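Local coordinates for protein lactate dehydrogenase, adjacent gene encodes predicted malate dehydrogenase (PDB 4ND2) that probably catalyses the reversible conversion of (S)-lactate and NAD+ into pyruvate and NADH, as an L-lactate dehydrogenase, at residues R99-V104 against D125-H130; H130-S135 against N140-M145; S258-N263 against G269-V274; V148-R153 against G175-G180. All coordinates share one frame; numbering follows the deposited sequence.

Contact 1: residues R99-V104 against D125-H130; sequences RILDSV and DVMVSH. With A3D (3-acetylpyridine adenine dinucleotide), chain C.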
# COMPACT_ATOMS: atom_id res chain seq x y z
N ARG A 99 0.04 22.28 -32.25
CA ARG A 99 -0.04 21.42 -33.43
C ARG A 99 -0.05 19.94 -33.07
O ARG A 99 -0.79 19.16 -33.66
CB ARG A 99 1.11 21.73 -34.40
CG ARG A 99 1.02 23.11 -35.04
CD ARG A 99 -0.20 23.24 -35.94
NE ARG A 99 -0.28 22.13 -36.89
CZ ARG A 99 -1.40 21.61 -37.39
NH1 ARG A 99 -2.60 22.08 -37.05
NH2 ARG A 99 -1.32 20.59 -38.24
N ILE A 100 0.77 19.55 -32.09
CA ILE A 100 0.76 18.17 -31.60
C ILE A 100 -0.63 17.81 -31.08
O ILE A 100 -1.17 16.76 -31.42
CB ILE A 100 1.82 17.93 -30.51
CG1 ILE A 100 3.22 17.95 -31.13
CG2 ILE A 100 1.58 16.60 -29.80
CD1 ILE A 100 4.35 17.97 -30.12
N LEU A 101 -1.20 18.69 -30.26
CA LEU A 101 -2.51 18.43 -29.65
C LEU A 101 -3.65 18.34 -30.66
O LEU A 101 -4.64 17.65 -30.40
CB LEU A 101 -2.82 19.47 -28.55
CG LEU A 101 -2.38 19.08 -27.14
CD1 LEU A 101 -0.92 18.63 -27.07
CD2 LEU A 101 -2.62 20.23 -26.18
N ASP A 102 -3.52 19.01 -31.80
CA ASP A 102 -4.48 18.84 -32.91
C ASP A 102 -4.54 17.38 -33.32
O ASP A 102 -5.62 16.82 -33.48
CB ASP A 102 -4.08 19.69 -34.13
CG ASP A 102 -4.18 21.18 -33.88
OD1 ASP A 102 -3.45 21.93 -34.56
OD2 ASP A 102 -4.97 21.60 -33.02
N SER A 103 -3.37 16.77 -33.49
CA SER A 103 -3.27 15.36 -33.88
C SER A 103 -3.78 14.44 -32.77
O SER A 103 -4.53 13.50 -33.03
CB SER A 103 -1.82 15.01 -34.24
OG SER A 103 -1.71 13.67 -34.68
N VAL A 104 -3.39 14.72 -31.53
CA VAL A 104 -3.84 13.91 -30.38
C VAL A 104 -5.36 13.96 -30.26
O VAL A 104 -6.00 12.94 -29.98
CB VAL A 104 -3.20 14.37 -29.05
CG1 VAL A 104 -3.75 13.56 -27.88
CG2 VAL A 104 -1.68 14.22 -29.11
N ASP A 125 -2.27 25.70 -19.32
CA ASP A 125 -3.65 26.20 -19.34
C ASP A 125 -4.16 26.46 -20.75
O ASP A 125 -5.32 26.17 -21.07
CB ASP A 125 -3.78 27.46 -18.48
CG ASP A 125 -3.38 27.23 -17.05
OD1 ASP A 125 -4.23 26.79 -16.24
OD2 ASP A 125 -2.20 27.47 -16.72
N VAL A 126 -3.30 27.01 -21.60
CA VAL A 126 -3.65 27.29 -22.99
C VAL A 126 -3.76 25.99 -23.79
O VAL A 126 -4.65 25.86 -24.64
CB VAL A 126 -2.64 28.25 -23.65
CG1 VAL A 126 -3.05 28.56 -25.09
CG2 VAL A 126 -2.54 29.54 -22.84
N MET A 127 -2.88 25.03 -23.52
CA MET A 127 -2.95 23.72 -24.18
C MET A 127 -4.24 22.98 -23.84
O MET A 127 -4.84 22.35 -24.71
CB MET A 127 -1.73 22.87 -23.83
CG MET A 127 -0.40 23.34 -24.42
SD MET A 127 -0.32 23.36 -26.23
CE MET A 127 -0.84 25.03 -26.60
N VAL A 128 -4.66 23.05 -22.58
CA VAL A 128 -5.92 22.42 -22.14
C VAL A 128 -7.10 23.00 -22.92
O VAL A 128 -7.93 22.25 -23.44
CB VAL A 128 -6.18 22.62 -20.63
CG1 VAL A 128 -7.57 22.10 -20.25
CG2 VAL A 128 -5.12 21.92 -19.80
N SER A 129 -7.17 24.33 -22.97
CA SER A 129 -8.22 25.04 -23.68
C SER A 129 -8.22 24.68 -25.16
O SER A 129 -9.26 24.42 -25.75
CB SER A 129 -8.05 26.55 -23.51
OG SER A 129 -9.13 27.25 -24.09
N HIS A 130 -7.02 24.67 -25.75
CA HIS A 130 -6.86 24.30 -27.15
C HIS A 130 -7.36 22.88 -27.42
O HIS A 130 -8.11 22.66 -28.37
CB HIS A 130 -5.39 24.42 -27.57
CG HIS A 130 -5.16 24.15 -29.02
ND1 HIS A 130 -5.66 24.97 -30.01
CD2 HIS A 130 -4.50 23.15 -29.65
CE1 HIS A 130 -5.30 24.49 -31.19
NE2 HIS A 130 -4.60 23.39 -31.00
PA A3D C . 10.05 14.56 -23.20
O1A A3D C . 10.87 13.69 -22.30
O2A A3D C . 10.72 15.32 -24.31
O5B A3D C . 8.89 13.66 -23.85
C5B A3D C . 8.05 14.13 -24.89
C4B A3D C . 7.60 12.92 -25.71
O4B A3D C . 6.56 13.29 -26.60
C3B A3D C . 8.74 12.34 -26.55
O3B A3D C . 8.97 10.97 -26.22
C2B A3D C . 8.26 12.49 -27.99
O2B A3D C . 8.64 11.41 -28.84
C1B A3D C . 6.75 12.57 -27.81
N9A A3D C . 6.06 13.20 -28.96
C8A A3D C . 6.48 14.22 -29.72
N7A A3D C . 5.55 14.51 -30.67
C5A A3D C . 4.53 13.65 -30.52
C6A A3D C . 3.24 13.40 -31.18
N6A A3D C . 2.84 14.14 -32.24
N1A A3D C . 2.47 12.40 -30.69
C2A A3D C . 2.84 11.64 -29.64
N3A A3D C . 4.01 11.82 -28.99
C4A A3D C . 4.87 12.79 -29.38
O3 A3D C . 9.20 15.64 -22.35
PN A3D C . 8.70 15.43 -20.83
O1N A3D C . 9.85 15.75 -19.91
O2N A3D C . 7.98 14.12 -20.69
O5D A3D C . 7.61 16.60 -20.72
C5D A3D C . 6.42 16.52 -21.50
C4D A3D C . 5.62 17.81 -21.45
O4D A3D C . 5.13 18.04 -20.12
C3D A3D C . 6.43 19.05 -21.83
O3D A3D C . 5.66 19.89 -22.68
C2D A3D C . 6.67 19.76 -20.51
O2D A3D C . 6.81 21.18 -20.63
C1D A3D C . 5.41 19.39 -19.75
N1N A3D C . 5.52 19.53 -18.30
C2N A3D C . 4.54 20.16 -17.65
C3N A3D C . 4.59 20.33 -16.28
C7N A3D C . 3.49 21.04 -15.55
O7N A3D C . 3.62 21.22 -14.35
C8N A3D C . 2.26 21.50 -16.28
C4N A3D C . 5.67 19.82 -15.57
C5N A3D C . 6.68 19.17 -16.27
C6N A3D C . 6.58 19.03 -17.64
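Asp102 and His130 reach across between two neighbouring helices of the Rossmann-type NAD-binding domain, 94-111 and 124-135; the pieces 99-104 and 125-130 run in roughly the same direction, 36° apart, with their axes 10.1 Å from each other at the closest point. The polar part is a single side-chain bond: His130 NE2 donates to Asp102 OD2 over 2.7 Å, but with a bent N-H...O angle of 133°. The oxygen is approached on its syn side but well out of the carboxylate plane, carboxylate and imidazole being turned 54° against each other. The same NE2 also makes a weak bond to Ala98 O, one turn earlier on the partner helix. Asp102 OD1 is held within its own helix by a salt bridge to Arg99 NH1, 2.6 Å long. This arginine probably keeps the carboxylate ionised, and the carboxylate in turn would favour a protonated imidazole.

The apolar part lies beside that bond. Leu101 projects at the second helix and crosses the Met127 side chain at about a right angle, its CD2 3.6 Å from Met127 CB. The bend at chi2 brings Met127 SD to 3.9 Å from Leu101 CD2. Ile100 serves the cofactor analogue, its CG2 3.7 Å from the adenine amino nitrogen N6A. Leu101 CD2 also lies against the backbone, 3.4 Å from Met127 O.

Contact 2: residues H130-S135 against N140-M145; sequences HFQKVS and NKVCGM. With A3D (3-acetylpyridine adenine dinucleotide), chain C.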
# COMPACT_ATOMS: atom_id res chain seq x y z
N HIS A 130 -7.02 24.67 -25.75
CA HIS A 130 -6.86 24.30 -27.15
C HIS A 130 -7.36 22.88 -27.42
O HIS A 130 -8.11 22.66 -28.37
CB HIS A 130 -5.39 24.42 -27.57
CG HIS A 130 -5.16 24.15 -29.02
ND1 HIS A 130 -5.66 24.97 -30.01
CD2 HIS A 130 -4.50 23.15 -29.65
CE1 HIS A 130 -5.30 24.49 -31.19
NE2 HIS A 130 -4.60 23.39 -31.00
N PHE A 131 -6.98 21.93 -26.57
CA PHE A 131 -7.41 20.54 -26.75
C PHE A 131 -8.93 20.38 -26.66
O PHE A 131 -9.52 19.64 -27.45
CB PHE A 131 -6.75 19.60 -25.74
CG PHE A 131 -7.12 18.16 -25.96
CD1 PHE A 131 -6.37 17.37 -26.82
CD2 PHE A 131 -8.23 17.60 -25.35
CE1 PHE A 131 -6.71 16.05 -27.05
CE2 PHE A 131 -8.58 16.28 -25.57
CZ PHE A 131 -7.82 15.50 -26.42
N GLN A 132 -9.54 21.05 -25.69
CA GLN A 132 -10.99 20.97 -25.53
C GLN A 132 -11.70 21.51 -26.77
O GLN A 132 -12.67 20.92 -27.25
CB GLN A 132 -11.45 21.73 -24.27
CG GLN A 132 -12.90 21.49 -23.89
CD GLN A 132 -13.89 22.30 -24.70
OE1 GLN A 132 -13.60 23.43 -25.10
NE2 GLN A 132 -15.06 21.73 -24.96
N LYS A 133 -11.21 22.64 -27.29
CA LYS A 133 -11.80 23.27 -28.47
C LYS A 133 -11.73 22.36 -29.70
O LYS A 133 -12.74 22.13 -30.35
CB LYS A 133 -11.12 24.61 -28.76
CG LYS A 133 -11.86 25.46 -29.79
CD LYS A 133 -11.14 26.77 -30.06
CE LYS A 133 -11.89 27.60 -31.10
NZ LYS A 133 -11.16 28.85 -31.46
N VAL A 134 -10.54 21.83 -29.99
CA VAL A 134 -10.34 21.03 -31.20
C VAL A 134 -10.91 19.61 -31.09
O VAL A 134 -11.37 19.05 -32.08
CB VAL A 134 -8.86 20.99 -31.65
CG1 VAL A 134 -8.33 22.40 -31.87
CG2 VAL A 134 -7.99 20.23 -30.66
N SER A 135 -10.88 19.03 -29.88
CA SER A 135 -11.42 17.68 -29.66
C SER A 135 -12.94 17.67 -29.61
O SER A 135 -13.58 16.72 -30.06
CB SER A 135 -10.85 17.07 -28.37
OG SER A 135 -11.40 17.70 -27.22
N ASN A 140 -16.11 19.33 -18.73
CA ASN A 140 -15.89 18.61 -17.48
C ASN A 140 -15.03 17.34 -17.62
O ASN A 140 -14.59 16.79 -16.61
CB ASN A 140 -17.24 18.25 -16.83
CG ASN A 140 -18.03 17.24 -17.63
OD1 ASN A 140 -18.28 17.43 -18.82
ND2 ASN A 140 -18.43 16.15 -16.99
N LYS A 141 -14.80 16.89 -18.85
CA LYS A 141 -13.99 15.71 -19.12
C LYS A 141 -12.59 16.04 -19.63
O LYS A 141 -11.82 15.14 -19.97
CB LYS A 141 -14.71 14.80 -20.12
CG LYS A 141 -16.04 14.24 -19.64
CD LYS A 141 -15.88 13.24 -18.50
CE LYS A 141 -15.31 11.91 -18.95
NZ LYS A 141 -16.24 11.15 -19.83
N VAL A 142 -12.25 17.33 -19.68
CA VAL A 142 -10.92 17.78 -20.09
C VAL A 142 -10.37 18.76 -19.06
O VAL A 142 -11.00 19.77 -18.75
CB VAL A 142 -10.95 18.47 -21.47
CG1 VAL A 142 -9.55 18.92 -21.88
CG2 VAL A 142 -11.55 17.54 -22.52
N CYS A 143 -9.19 18.45 -18.53
CA CYS A 143 -8.53 19.32 -17.57
C CYS A 143 -7.01 19.21 -17.69
O CYS A 143 -6.50 18.38 -18.45
CB CYS A 143 -8.98 18.97 -16.15
SG CYS A 143 -8.40 17.36 -15.56
N GLY A 144 -6.30 20.05 -16.95
CA GLY A 144 -4.84 20.07 -16.99
C GLY A 144 -4.21 19.84 -15.63
O GLY A 144 -4.68 20.38 -14.63
N MET A 145 -3.14 19.05 -15.60
CA MET A 145 -2.34 18.90 -14.39
C MET A 145 -1.45 20.12 -14.22
O MET A 145 -0.62 20.41 -15.09
CB MET A 145 -1.47 17.64 -14.45
CG MET A 145 -0.77 17.28 -13.15
SD MET A 145 0.50 18.44 -12.58
CE MET A 145 1.75 18.24 -13.84
PA A3D C . 10.05 14.56 -23.20
O1A A3D C . 10.87 13.69 -22.30
O2A A3D C . 10.72 15.32 -24.31
O5B A3D C . 8.89 13.66 -23.85
C5B A3D C . 8.05 14.13 -24.89
C4B A3D C . 7.60 12.92 -25.71
O4B A3D C . 6.56 13.29 -26.60
C3B A3D C . 8.74 12.34 -26.55
O3B A3D C . 8.97 10.97 -26.22
C2B A3D C . 8.26 12.49 -27.99
O2B A3D C . 8.64 11.41 -28.84
C1B A3D C . 6.75 12.57 -27.81
N9A A3D C . 6.06 13.20 -28.96
C8A A3D C . 6.48 14.22 -29.72
N7A A3D C . 5.55 14.51 -30.67
C5A A3D C . 4.53 13.65 -30.52
C6A A3D C . 3.24 13.40 -31.18
N6A A3D C . 2.84 14.14 -32.24
N1A A3D C . 2.47 12.40 -30.69
C2A A3D C . 2.84 11.64 -29.64
N3A A3D C . 4.01 11.82 -28.99
C4A A3D C . 4.87 12.79 -29.38
O3 A3D C . 9.20 15.64 -22.35
PN A3D C . 8.70 15.43 -20.83
O1N A3D C . 9.85 15.75 -19.91
O2N A3D C . 7.98 14.12 -20.69
O5D A3D C . 7.61 16.60 -20.72
C5D A3D C . 6.42 16.52 -21.50
C4D A3D C . 5.62 17.81 -21.45
O4D A3D C . 5.13 18.04 -20.12
C3D A3D C . 6.43 19.05 -21.83
O3D A3D C . 5.66 19.89 -22.68
C2D A3D C . 6.67 19.76 -20.51
O2D A3D C . 6.81 21.18 -20.63
C1D A3D C . 5.41 19.39 -19.75
N1N A3D C . 5.52 19.53 -18.30
C2N A3D C . 4.54 20.16 -17.65
C3N A3D C . 4.59 20.33 -16.28
C7N A3D C . 3.49 21.04 -15.55
O7N A3D C . 3.62 21.22 -14.35
C8N A3D C . 2.26 21.50 -16.28
C4N A3D C . 5.67 19.82 -15.57
C5N A3D C . 6.68 19.17 -16.27
C6N A3D C . 6.58 19.03 -17.64
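Phe131 O, on the residue whose ring packs against Val142, is gripped twice by Ser135: the backbone N donates over 2.9 Å, and the hydroxyl OG donates to the same Phe131 O over 2.7 Å. The two donors come from opposite faces of the carbonyl plane. With chi1 at 72° the serine hydroxyl is turned back onto the preceding turn of helix 124-135, near its end, where OG is also hydrogen-bonded to Leu137 N. Ser135 CB meanwhile lies 3.7 Å above one face of the Phe131 ring, toward its rim.

No hydrogen bond joins the two segments, and the contact itself is small and apolar. Val142 CG1 does the touching: it comes obliquely to the phenyl group, 3.9 Å from Phe131 CD2, and also meets the first carbon of the next side chain, 4.1 Å from Gln132 CB. Gln132 starts out toward the strand but bends at chi2 (-80°), carrying its amide away to a hydrogen bond between NE2 and Leu137 O. Ala105 and Val117 add to the packing round the phenyl ring.

Farther along the chain, Met145 comes up to the coenzyme analogue. Met145 O lies 3.3 Å from C8N, the acetyl methyl of the 3-acetylpyridine adenine dinucleotide, and Met145 CE approaches the acetyl oxygen O7N at 3.6 Å. Helix 124-135 thus packs on strand 142-144, an outermost strand of the parallel sheet, to complete the last beta-alpha-beta crossover of the Rossmann fold.

Contact 3: residues S258-N263 against G269-V274; sequences SAFCSN and GIYMGV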
# COMPACT_ATOMS: atom_id res chain seq x y z
N SER A 258 -6.25 22.75 -13.77
CA SER A 258 -6.73 23.68 -14.78
C SER A 258 -8.07 23.16 -15.31
O SER A 258 -8.11 22.16 -16.02
CB SER A 258 -5.71 23.84 -15.91
OG SER A 258 -6.10 24.89 -16.79
N ALA A 259 -9.15 23.83 -14.92
CA ALA A 259 -10.50 23.42 -15.28
C ALA A 259 -11.31 24.59 -15.82
O ALA A 259 -10.95 25.75 -15.60
CB ALA A 259 -11.20 22.82 -14.07
N PHE A 260 -12.39 24.28 -16.52
CA PHE A 260 -13.24 25.30 -17.13
C PHE A 260 -14.11 25.98 -16.07
O PHE A 260 -15.07 25.39 -15.58
CB PHE A 260 -14.10 24.69 -18.24
CG PHE A 260 -14.77 25.72 -19.12
CD1 PHE A 260 -16.15 25.88 -19.10
CD2 PHE A 260 -14.02 26.52 -19.97
CE1 PHE A 260 -16.76 26.83 -19.91
CE2 PHE A 260 -14.62 27.46 -20.78
CZ PHE A 260 -16.00 27.62 -20.75
N CYS A 261 -13.75 27.21 -15.73
CA CYS A 261 -14.38 27.96 -14.64
C CYS A 261 -15.36 28.99 -15.21
O CYS A 261 -14.95 29.91 -15.92
CB CYS A 261 -13.30 28.65 -13.81
SG CYS A 261 -13.89 29.43 -12.30
N SER A 262 -16.64 28.85 -14.88
CA SER A 262 -17.71 29.66 -15.49
C SER A 262 -18.50 30.55 -14.54
O SER A 262 -18.96 31.62 -14.94
CB SER A 262 -18.68 28.74 -16.24
OG SER A 262 -18.07 28.21 -17.40
N ASN A 263 -18.70 30.12 -13.29
CA ASN A 263 -19.50 30.89 -12.33
C ASN A 263 -18.76 31.14 -11.01
O ASN A 263 -19.39 31.25 -9.96
CB ASN A 263 -20.82 30.18 -12.07
CG ASN A 263 -21.70 30.11 -13.30
OD1 ASN A 263 -21.95 31.11 -13.97
ND2 ASN A 263 -22.19 28.91 -13.61
N GLY A 269 -16.06 31.63 -18.15
CA GLY A 269 -15.71 30.56 -19.09
C GLY A 269 -14.26 30.63 -19.52
O GLY A 269 -13.95 31.06 -20.63
N ILE A 270 -13.36 30.19 -18.64
CA ILE A 270 -11.93 30.15 -18.92
C ILE A 270 -11.28 28.96 -18.21
O ILE A 270 -11.65 28.64 -17.08
CB ILE A 270 -11.23 31.47 -18.50
CG1 ILE A 270 -9.77 31.48 -18.98
CG2 ILE A 270 -11.30 31.67 -17.00
CD1 ILE A 270 -9.04 32.77 -18.68
N TYR A 271 -10.33 28.32 -18.89
CA TYR A 271 -9.52 27.27 -18.26
C TYR A 271 -8.41 27.90 -17.43
O TYR A 271 -7.54 28.59 -17.96
CB TYR A 271 -8.92 26.33 -19.31
CG TYR A 271 -9.79 25.15 -19.65
CD1 TYR A 271 -10.52 25.10 -20.83
CD2 TYR A 271 -9.89 24.07 -18.77
CE1 TYR A 271 -11.32 24.01 -21.14
CE2 TYR A 271 -10.69 22.98 -19.06
CZ TYR A 271 -11.40 22.95 -20.25
OH TYR A 271 -12.20 21.87 -20.54
N MET A 272 -8.46 27.69 -16.11
CA MET A 272 -7.40 28.14 -15.22
C MET A 272 -7.36 27.30 -13.95
O MET A 272 -8.29 26.55 -13.65
CB MET A 272 -7.60 29.62 -14.85
CG MET A 272 -8.80 29.90 -13.97
SD MET A 272 -8.88 31.63 -13.45
CE MET A 272 -10.27 31.58 -12.33
N GLY A 273 -6.27 27.43 -13.19
CA GLY A 273 -6.09 26.69 -11.95
C GLY A 273 -7.11 27.08 -10.89
O GLY A 273 -7.15 28.23 -10.46
N VAL A 274 -7.91 26.11 -10.47
CA VAL A 274 -8.89 26.30 -9.39
C VAL A 274 -9.04 25.00 -8.59
O VAL A 274 -8.72 23.93 -9.10
CB VAL A 274 -10.29 26.68 -9.94
CG1 VAL A 274 -10.27 28.09 -10.52
CG2 VAL A 274 -10.76 25.68 -10.99
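Cys261 and Ile270 pair through two backbone bonds, Cys261 N donating to Ile270 O over 2.9 Å in a nearly straight bond (174°) and Ile270 N answering to Cys261 O over 3.2 Å. Two residues on, Ala259 and Met272 exchange a second reciprocal pair, Ala259 N to Met272 O at 3.1 Å and Met272 N to Ala259 O at 3.2 Å. Tyr271 CA, between these pairs, directs its C-H at Ala259 O, and Ser258 CA, beyond them, at Met272 O. At the loop end of the hairpin Gly269 N makes a further, weak bond to Cys261 O; with Gly269 and Ile270 both facing Cys261, this is a G1 beta bulge, and the positive phi of Gly269 (119°) suits a glycine.

On one face of the sheet, the Phe260 and Tyr271 side chains cross at about a right angle, their rings set obliquely. Phe260 CB stands over the phenol face, 4.0 Å from the Tyr271 ring centroid in a CH-pi contact, while Phe260 CZ reaches along to Gly269 CA at 3.4 Å. Tyr271 OH goes on to Val142 O and His139 O, and the Phe260 ring stacks on His139. The other face is apolar, with Cys261 SG 4.2 Å from Met272 CE and Ala259 beside Val274. Together these features make an antiparallel beta hairpin with a G1 bulge, in the C-terminal domain of the lactate dehydrogenase fold.

Contact 4: residues V148-R153 against G175-G180; sequences VLDSSR and GGHGDG. With PYR (pyruvic acid), chain D; A3D (3-acetylpyridine adenine dinucleotide), chain C.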
# COMPACT_ATOMS: atom_id res chain seq x y z
N VAL A 148 -1.90 20.60 -8.67
CA VAL A 148 -1.41 19.58 -7.74
C VAL A 148 0.10 19.70 -7.56
O VAL A 148 0.61 19.60 -6.45
CB VAL A 148 -1.79 18.14 -8.18
CG1 VAL A 148 -1.11 17.10 -7.30
CG2 VAL A 148 -3.30 17.95 -8.12
N LEU A 149 0.81 19.95 -8.66
CA LEU A 149 2.26 20.15 -8.61
C LEU A 149 2.60 21.45 -7.87
O LEU A 149 3.43 21.45 -6.97
CB LEU A 149 2.86 20.17 -10.01
CG LEU A 149 4.38 20.37 -10.11
CD1 LEU A 149 5.13 19.20 -9.48
CD2 LEU A 149 4.79 20.55 -11.57
N ASP A 150 1.96 22.55 -8.28
CA ASP A 150 2.22 23.86 -7.69
C ASP A 150 1.88 23.88 -6.20
O ASP A 150 2.67 24.36 -5.38
CB ASP A 150 1.43 24.96 -8.42
CG ASP A 150 1.94 25.21 -9.83
OD1 ASP A 150 3.15 25.00 -10.09
OD2 ASP A 150 1.14 25.64 -10.69
N SER A 151 0.72 23.33 -5.85
CA SER A 151 0.29 23.27 -4.45
C SER A 151 1.16 22.33 -3.62
O SER A 151 1.45 22.62 -2.46
CB SER A 151 -1.17 22.84 -4.36
OG SER A 151 -2.00 23.71 -5.10
N SER A 152 1.60 21.21 -4.21
CA SER A 152 2.49 20.28 -3.52
C SER A 152 3.83 20.94 -3.17
O SER A 152 4.36 20.75 -2.08
CB SER A 152 2.73 19.02 -4.35
OG SER A 152 1.54 18.25 -4.46
N ARG A 153 4.36 21.72 -4.11
CA ARG A 153 5.57 22.50 -3.86
C ARG A 153 5.32 23.53 -2.75
O ARG A 153 6.12 23.64 -1.82
CB ARG A 153 6.03 23.20 -5.14
CG ARG A 153 6.61 22.25 -6.17
CD ARG A 153 6.61 22.86 -7.57
NE ARG A 153 7.37 22.03 -8.51
CZ ARG A 153 7.46 22.28 -9.82
NH1 ARG A 153 6.85 23.33 -10.36
NH2 ARG A 153 8.17 21.46 -10.59
N GLY A 175 -4.89 29.99 -10.38
CA GLY A 175 -4.55 30.81 -11.55
C GLY A 175 -3.82 30.00 -12.60
O GLY A 175 -3.81 28.77 -12.55
N GLY A 176 -3.22 30.69 -13.56
CA GLY A 176 -2.48 30.03 -14.63
C GLY A 176 -1.17 29.44 -14.14
O GLY A 176 -0.52 29.99 -13.24
N HIS A 177 -0.78 28.32 -14.74
CA HIS A 177 0.49 27.66 -14.43
C HIS A 177 1.63 28.42 -15.11
O HIS A 177 2.09 28.05 -16.20
CB HIS A 177 0.45 26.20 -14.89
CG HIS A 177 1.67 25.41 -14.51
ND1 HIS A 177 2.04 25.19 -13.21
CD2 HIS A 177 2.59 24.77 -15.28
CE1 HIS A 177 3.14 24.46 -13.18
NE2 HIS A 177 3.49 24.19 -14.42
N GLY A 178 2.06 29.50 -14.47
CA GLY A 178 3.11 30.37 -14.98
C GLY A 178 3.59 31.31 -13.90
O GLY A 178 3.28 31.12 -12.73
N ASP A 179 4.34 32.34 -14.30
CA ASP A 179 4.86 33.33 -13.35
C ASP A 179 3.75 34.02 -12.55
O ASP A 179 3.97 34.41 -11.40
CB ASP A 179 5.71 34.39 -14.07
CG ASP A 179 7.07 33.87 -14.49
OD1 ASP A 179 7.45 32.75 -14.09
OD2 ASP A 179 7.77 34.59 -15.24
N GLY A 180 2.57 34.14 -13.15
CA GLY A 180 1.42 34.76 -12.49
C GLY A 180 0.63 33.87 -11.55
O GLY A 180 -0.38 34.31 -11.00
C PYR D . 6.96 22.72 -13.88
O PYR D . 7.85 22.01 -13.36
OXT PYR D . 6.19 23.41 -13.17
CA PYR D . 6.81 22.77 -15.34
O3 PYR D . 5.81 23.26 -15.83
CB PYR D . 7.90 22.21 -16.21
PA A3D C . 10.05 14.56 -23.20
O1A A3D C . 10.87 13.69 -22.30
O2A A3D C . 10.72 15.32 -24.31
O5B A3D C . 8.89 13.66 -23.85
C5B A3D C . 8.05 14.13 -24.89
C4B A3D C . 7.60 12.92 -25.71
O4B A3D C . 6.56 13.29 -26.60
C3B A3D C . 8.74 12.34 -26.55
O3B A3D C . 8.97 10.97 -26.22
C2B A3D C . 8.26 12.49 -27.99
O2B A3D C . 8.64 11.41 -28.84
C1B A3D C . 6.75 12.57 -27.81
N9A A3D C . 6.06 13.20 -28.96
C8A A3D C . 6.48 14.22 -29.72
N7A A3D C . 5.55 14.51 -30.67
C5A A3D C . 4.53 13.65 -30.52
C6A A3D C . 3.24 13.40 -31.18
N6A A3D C . 2.84 14.14 -32.24
N1A A3D C . 2.47 12.40 -30.69
C2A A3D C . 2.84 11.64 -29.64
N3A A3D C . 4.01 11.82 -28.99
C4A A3D C . 4.87 12.79 -29.38
O3 A3D C . 9.20 15.64 -22.35
PN A3D C . 8.70 15.43 -20.83
O1N A3D C . 9.85 15.75 -19.91
O2N A3D C . 7.98 14.12 -20.69
O5D A3D C . 7.61 16.60 -20.72
C5D A3D C . 6.42 16.52 -21.50
C4D A3D C . 5.62 17.81 -21.45
O4D A3D C . 5.13 18.04 -20.12
C3D A3D C . 6.43 19.05 -21.83
O3D A3D C . 5.66 19.89 -22.68
C2D A3D C . 6.67 19.76 -20.51
O2D A3D C . 6.81 21.18 -20.63
C1D A3D C . 5.41 19.39 -19.75
N1N A3D C . 5.52 19.53 -18.30
C2N A3D C . 4.54 20.16 -17.65
C3N A3D C . 4.59 20.33 -16.28
C7N A3D C . 3.49 21.04 -15.55
O7N A3D C . 3.62 21.22 -14.35
C8N A3D C . 2.26 21.50 -16.28
C4N A3D C . 5.67 19.82 -15.57
C5N A3D C . 6.68 19.17 -16.27
C6N A3D C . 6.58 19.03 -17.64
O HOH W 1 -1.28 27.14 -11.10
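Asp150 and His177 form a histidine-carboxylate pair in the active site of this lactate dehydrogenase, where His177 is the predicted proton acceptor. The tight part is this one bond: His177 ND1 donates to Asp150 OD2 over 2.7 Å at 156°. It leaves almost exactly in the ring plane and meets the oxygen on its syn side, with ring and carboxylate planes only 26° apart. Buried Asp150, on helix 147-162, thereby fixes the rotation of the imidazole. The His177 CG lies anti to its backbone nitrogen (chi1 -175°), which sends the ring across to the helix and presents its far edge to the substrate; there NE2 donates to the pyruvate keto oxygen O3 at 2.9 Å. The backbone N of His177 is held by Asp125 OD2.

Beyond this pair the two segments hardly meet, and together they bury just 121 Å². A water lies 2.9 Å from Asp150 OD2 and has a longer, weak link to Gly175 O. Asp179, farther along the loop, is exposed to solvent.

On the helix, Leu149 and Arg153 belong to the pyruvate pocket. Leu149 CD2 lies 3.4 Å above the plane of the Arg153 guanidinium, flanking it on one face, and is 3.6 Å from pyruvate OXT. Extended from CG to NE, Arg153 clasps the pyruvate carboxylate with two parallel-running bonds: NH1 to OXT at 2.9 Å and NH2 to O at 2.8 Å.

How the contacts relate
Contacts 1 and 2 share His130 on helix 124-135, and their centres lie 8 Å apart in the coenzyme-binding domain. The start of that helix ties this domain to the catalytic one: Asp125 OD1 bonds to Ser258 OG of contact 3 (2.7 Å), and Asp125 OD2 takes the backbone N of His177 in contact 4 (2.6 Å), a second-shell hold on the active site. Contact 2 also meets the hairpin of contact 3 through Gly144 N and Ser258 O, 2.9 Å apart. Contact 3 is joined to the histidine loop, with Gly175 N bonded to Gly273 O at 2.9 Å. The coenzyme analogue touches contacts 1, 2 and 4, whereas pyruvate is held at contact 4.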